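Local coordinates for putative decarboxylase involved in desferrioxamine biosynthesis (Erwinia amylovora, PDB 5O5C), which probably acts as a pyridoxal-phosphate-dependent lysine decarboxylase in the biosynthesis of the siderophore desferrioxamine, at residues Arg182-His190 and Lys196-Trp207. Sequence-based numbering, arbitrary orientation.
Sequences RDSWCAAHH and KHRGLPHDAAKW
Trp207 pushes the benzene end of its indole toward the helix at Arg182 and Cys186 and offers one face to Trp185, and this broad, flat group forms the tight part of the contact. Trp185 meets it edge-to-face: its five-membered ring turns an edge to the face of the Trp207 indole, centroids 4.8 Å apart and planes at 62°, with CD1 of Trp185 3.8 Å from CE2 of Trp207. Having CG anti to the backbone N (chi1 178°) swings the Trp185 indole across to that face, while Ala204 CA lies over the opposite one. On the benzene side, Arg182 CG sits at the edge of Trp207, 3.7 Å from CZ3, and Cys186 CB lies 3.8 Å from CH2. A small side chain suits this last place, because it lets the indole come close to the helix while its sulfur still reaches a second partner: Cys186 SG is 3.7 Å from CG of Pro201, whose ring is compact and apolar.

Arg182 is apolar along its stem and charged at its end. CD rests on Leu200 CD2, and a bend at chi3 (74°) turns the guanidinium to Asp183 in a side-on salt bridge in which NE and NH2 both donate to OD1, NE at 2.7 Å. The same guanidinium reaches Leu226 O and, in the second subunit, Ala224 O and Ile225 O, tying the helix to the dimer interface.

The other end is looser. His190, just past the helix, receives Pro201 CG over one ring face, near the rim. On the solvent side, His189 stacks on a face of Trp185.

The contact brings the chain back against helix 170-189 and into strand 207-212 of the large-domain mixed sheet of this fold type I enzyme, away from the cofactor; neighbouring strand 262-269 packs Val264 against both tryptophans.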
loop_
_atom_site.group_PDB
_atom_site.type_symbol
_atom_site.label_atom_id
_atom_site.label_comp_id
_atom_site.label_asym_id
_atom_site.label_seq_id
_atom_site.Cartn_x
_atom_site.Cartn_y
_atom_site.Cartn_z
ATOM N N ARG B 182 18.739 8.270 -7.619
ATOM C CA ARG B 182 19.795 7.289 -7.768
ATOM C C ARG B 182 19.935 6.817 -9.211
ATOM O O ARG B 182 21.025 6.978 -9.792
ATOM C CB ARG B 182 19.564 6.065 -6.873
ATOM C CG ARG B 182 20.703 5.066 -6.848
ATOM C CD ARG B 182 20.276 3.748 -6.232
ATOM N NE ARG B 182 19.412 3.013 -7.172
ATOM C CZ ARG B 182 18.895 1.813 -6.974
ATOM N NH1 ARG B 182 19.129 1.120 -5.859
ATOM N NH2 ARG B 182 18.139 1.282 -7.916
ATOM N N ASP B 183 18.879 6.208 -9.773
ATOM C CA ASP B 183 18.976 5.683 -11.145
ATOM C C ASP B 183 19.163 6.701 -12.233
ATOM O O ASP B 183 19.974 6.484 -13.118
ATOM C CB ASP B 183 17.838 4.745 -11.520
ATOM C CG ASP B 183 17.864 3.449 -10.734
ATOM O OD1 ASP B 183 18.620 3.328 -9.767
ATOM O OD2 ASP B 183 17.097 2.565 -11.082
ATOM N N SER B 184 18.480 7.832 -12.181
ATOM C CA SER B 184 18.737 8.886 -13.209
ATOM C C SER B 184 20.166 9.439 -13.209
ATOM O O SER B 184 20.716 9.801 -14.280
ATOM C CB SER B 184 17.812 10.045 -13.038
ATOM O OG SER B 184 18.200 10.746 -11.864
ATOM N N TRP B 185 20.758 9.544 -12.019
ATOM C CA TRP B 185 22.124 10.014 -11.885
ATOM C C TRP B 185 23.047 9.004 -12.536
ATOM O O TRP B 185 23.904 9.375 -13.339
ATOM C CB TRP B 185 22.543 10.197 -10.426
ATOM C CG TRP B 185 23.978 10.632 -10.315
ATOM C CD1 TRP B 185 25.082 9.832 -10.315
ATOM C CD2 TRP B 185 24.459 11.976 -10.206
ATOM N NE1 TRP B 185 26.219 10.586 -10.199
ATOM C CE2 TRP B 185 25.873 11.907 -10.145
ATOM C CE3 TRP B 185 23.837 13.230 -10.159
ATOM C CZ2 TRP B 185 26.676 13.046 -10.039
ATOM C CZ3 TRP B 185 24.630 14.366 -10.053
ATOM C CH2 TRP B 185 26.048 14.266 -9.985
ATOM N N CYS B 186 22.879 7.729 -12.188
ATOM C CA CYS B 186 23.674 6.684 -12.819
ATOM C C CYS B 186 23.595 6.676 -14.354
ATOM O O CYS B 186 24.608 6.402 -14.997
ATOM C CB CYS B 186 23.315 5.301 -12.307
ATOM S SG CYS B 186 24.518 4.081 -12.886
ATOM N N ALA B 187 22.427 6.962 -14.932
ATOM C CA ALA B 187 22.264 6.981 -16.428
ATOM C C ALA B 187 22.898 8.179 -17.171
ATOM O O ALA B 187 23.183 8.126 -18.394
ATOM C CB ALA B 187 20.794 6.889 -16.788
ATOM N N ALA B 188 23.079 9.279 -16.463
ATOM C CA ALA B 188 23.599 10.467 -17.071
ATOM C C ALA B 188 25.112 10.462 -16.910
ATOM O O ALA B 188 25.796 11.020 -17.748
ATOM C CB ALA B 188 22.930 11.715 -16.476
ATOM N N HIS B 189 25.638 9.778 -15.887
ATOM C CA HIS B 189 27.075 9.803 -15.559
ATOM C C HIS B 189 27.862 8.530 -15.885
ATOM O O HIS B 189 29.088 8.570 -15.903
ATOM C CB HIS B 189 27.256 10.191 -14.086
ATOM C CG HIS B 189 26.737 11.558 -13.789
ATOM N ND1 HIS B 189 25.397 11.815 -13.593
ATOM C CD2 HIS B 189 27.364 12.759 -13.745
ATOM C CE1 HIS B 189 25.225 13.113 -13.417
ATOM N NE2 HIS B 189 26.403 13.705 -13.490
ATOM N N HIS B 190 27.178 7.410 -16.108
ATOM C CA HIS B 190 27.832 6.193 -16.602
ATOM C C HIS B 190 27.045 5.710 -17.812
ATOM O O HIS B 190 26.069 4.978 -17.649
ATOM C CB HIS B 190 27.950 5.124 -15.529
ATOM C CG HIS B 190 28.727 5.563 -14.330
ATOM N ND1 HIS B 190 28.141 6.257 -13.289
ATOM C CD2 HIS B 190 30.026 5.391 -13.985
ATOM C CE1 HIS B 190 29.048 6.503 -12.364
ATOM N NE2 HIS B 190 30.200 5.989 -12.761
ATOM N N LYS B 196 19.046 -0.807 -12.947
ATOM C CA LYS B 196 17.977 -1.807 -13.088
ATOM C C LYS B 196 18.447 -3.187 -13.495
ATOM O O LYS B 196 17.974 -4.188 -13.002
ATOM C CB LYS B 196 17.028 -1.391 -14.202
ATOM C CG LYS B 196 15.768 -0.702 -13.767
ATOM C CD LYS B 196 15.017 -0.245 -15.006
ATOM C CE LYS B 196 14.331 -1.369 -15.720
ATOM N NZ LYS B 196 13.519 -0.769 -16.793
ATOM N N HIS B 197 19.344 -3.202 -14.468
ATOM C CA HIS B 197 19.949 -4.397 -14.945
ATOM C C HIS B 197 21.207 -4.859 -14.179
ATOM O O HIS B 197 21.331 -6.045 -13.833
ATOM C CB HIS B 197 20.241 -4.265 -16.438
ATOM C CG HIS B 197 19.040 -3.905 -17.261
ATOM N ND1 HIS B 197 19.145 -3.414 -18.542
ATOM C CD2 HIS B 197 17.712 -3.942 -16.982
ATOM C CE1 HIS B 197 17.936 -3.163 -19.016
ATOM N NE2 HIS B 197 17.046 -3.495 -18.101
ATOM N N ARG B 198 22.133 -3.954 -13.933
ATOM C CA ARG B 198 23.492 -4.322 -13.558
ATOM C C ARG B 198 23.801 -4.078 -12.108
ATOM O O ARG B 198 24.878 -4.432 -11.596
ATOM C CB ARG B 198 24.451 -3.589 -14.487
ATOM C CG ARG B 198 24.447 -4.191 -15.908
ATOM C CD ARG B 198 25.534 -3.583 -16.776
ATOM N NE ARG B 198 26.847 -3.854 -16.185
ATOM C CZ ARG B 198 27.988 -3.247 -16.514
ATOM N NH1 ARG B 198 28.034 -2.320 -17.469
ATOM N NH2 ARG B 198 29.107 -3.583 -15.881
ATOM N N GLY B 199 22.819 -3.536 -11.399
ATOM C CA GLY B 199 23.057 -3.036 -10.076
ATOM C C GLY B 199 23.994 -1.859 -10.140
ATOM O O GLY B 199 24.170 -1.263 -11.205
ATOM N N LEU B 200 24.621 -1.594 -8.992
ATOM C CA LEU B 200 25.231 -0.326 -8.669
ATOM C C LEU B 200 26.627 -0.243 -9.227
ATOM O O LEU B 200 27.399 -1.203 -9.088
ATOM C CB LEU B 200 25.340 -0.136 -7.164
ATOM C CG LEU B 200 24.206 0.139 -6.181
ATOM C CD1 LEU B 200 24.850 0.219 -4.833
ATOM C CD2 LEU B 200 23.398 1.404 -6.473
ATOM N N PRO B 201 26.973 0.917 -9.836
ATOM C CA PRO B 201 28.290 1.057 -10.408
ATOM C C PRO B 201 29.336 1.299 -9.326
ATOM O O PRO B 201 29.015 1.597 -8.133
ATOM C CB PRO B 201 28.141 2.291 -11.298
ATOM C CG PRO B 201 27.228 3.158 -10.508
ATOM C CD PRO B 201 26.237 2.187 -9.901
ATOM N N HIS B 202 30.587 1.193 -9.752
ATOM C CA HIS B 202 31.713 1.201 -8.839
ATOM C C HIS B 202 31.651 2.370 -7.875
ATOM O O HIS B 202 31.818 2.171 -6.669
ATOM C CB HIS B 202 33.042 1.135 -9.625
ATOM C CG HIS B 202 33.430 -0.266 -10.039
ATOM N ND1 HIS B 202 34.738 -0.648 -10.271
ATOM C CD2 HIS B 202 32.680 -1.379 -10.226
ATOM C CE1 HIS B 202 34.772 -1.925 -10.606
ATOM N NE2 HIS B 202 33.537 -2.393 -10.582
ATOM N N ASP B 203 31.347 3.570 -8.385
ATOM C CA ASP B 203 31.409 4.764 -7.566
ATOM C C ASP B 203 30.124 5.153 -6.770
ATOM O O ASP B 203 30.083 6.252 -6.252
ATOM C CB ASP B 203 31.937 5.958 -8.401
ATOM C CG ASP B 203 30.925 6.486 -9.396
ATOM O OD1 ASP B 203 30.070 5.695 -9.866
ATOM O OD2 ASP B 203 30.996 7.693 -9.728
ATOM N N ALA B 204 29.143 4.257 -6.626
ATOM C CA ALA B 204 27.926 4.484 -5.795
ATOM C C ALA B 204 28.165 4.770 -4.311
ATOM O O ALA B 204 27.484 5.596 -3.666
ATOM C CB ALA B 204 26.946 3.322 -5.953
ATOM N N ALA B 205 29.149 4.119 -3.730
ATOM C CA ALA B 205 29.421 4.391 -2.337
ATOM C C ALA B 205 29.745 5.876 -2.083
ATOM O O ALA B 205 29.688 6.321 -0.957
ATOM C CB ALA B 205 30.513 3.489 -1.813
ATOM N N LYS B 206 30.056 6.654 -3.121
ATOM C CA LYS B 206 30.389 8.066 -2.902
ATOM C C LYS B 206 29.171 8.977 -2.929
ATOM O O LYS B 206 29.255 10.092 -2.437
ATOM C CB LYS B 206 31.416 8.529 -3.915
ATOM C CG LYS B 206 32.712 7.729 -3.931
ATOM C CD LYS B 206 33.538 8.130 -5.152
ATOM C CE LYS B 206 35.021 7.855 -5.002
ATOM N NZ LYS B 206 35.736 8.285 -6.249
ATOM N N TRP B 207 28.036 8.498 -3.467
ATOM C CA TRP B 207 26.891 9.368 -3.727
ATOM C C TRP B 207 26.307 9.874 -2.423
ATOM O O TRP B 207 26.235 9.169 -1.449
ATOM C CB TRP B 207 25.814 8.658 -4.579
ATOM C CG TRP B 207 26.305 8.206 -5.932
ATOM C CD1 TRP B 207 27.442 8.606 -6.553
ATOM C CD2 TRP B 207 25.664 7.305 -6.824
ATOM N NE1 TRP B 207 27.589 7.971 -7.743
ATOM C CE2 TRP B 207 26.507 7.166 -7.947
ATOM C CE3 TRP B 207 24.469 6.579 -6.786
ATOM C CZ2 TRP B 207 26.198 6.339 -9.013
ATOM C CZ3 TRP B 207 24.154 5.766 -7.839
ATOM C CH2 TRP B 207 25.015 5.662 -8.964
#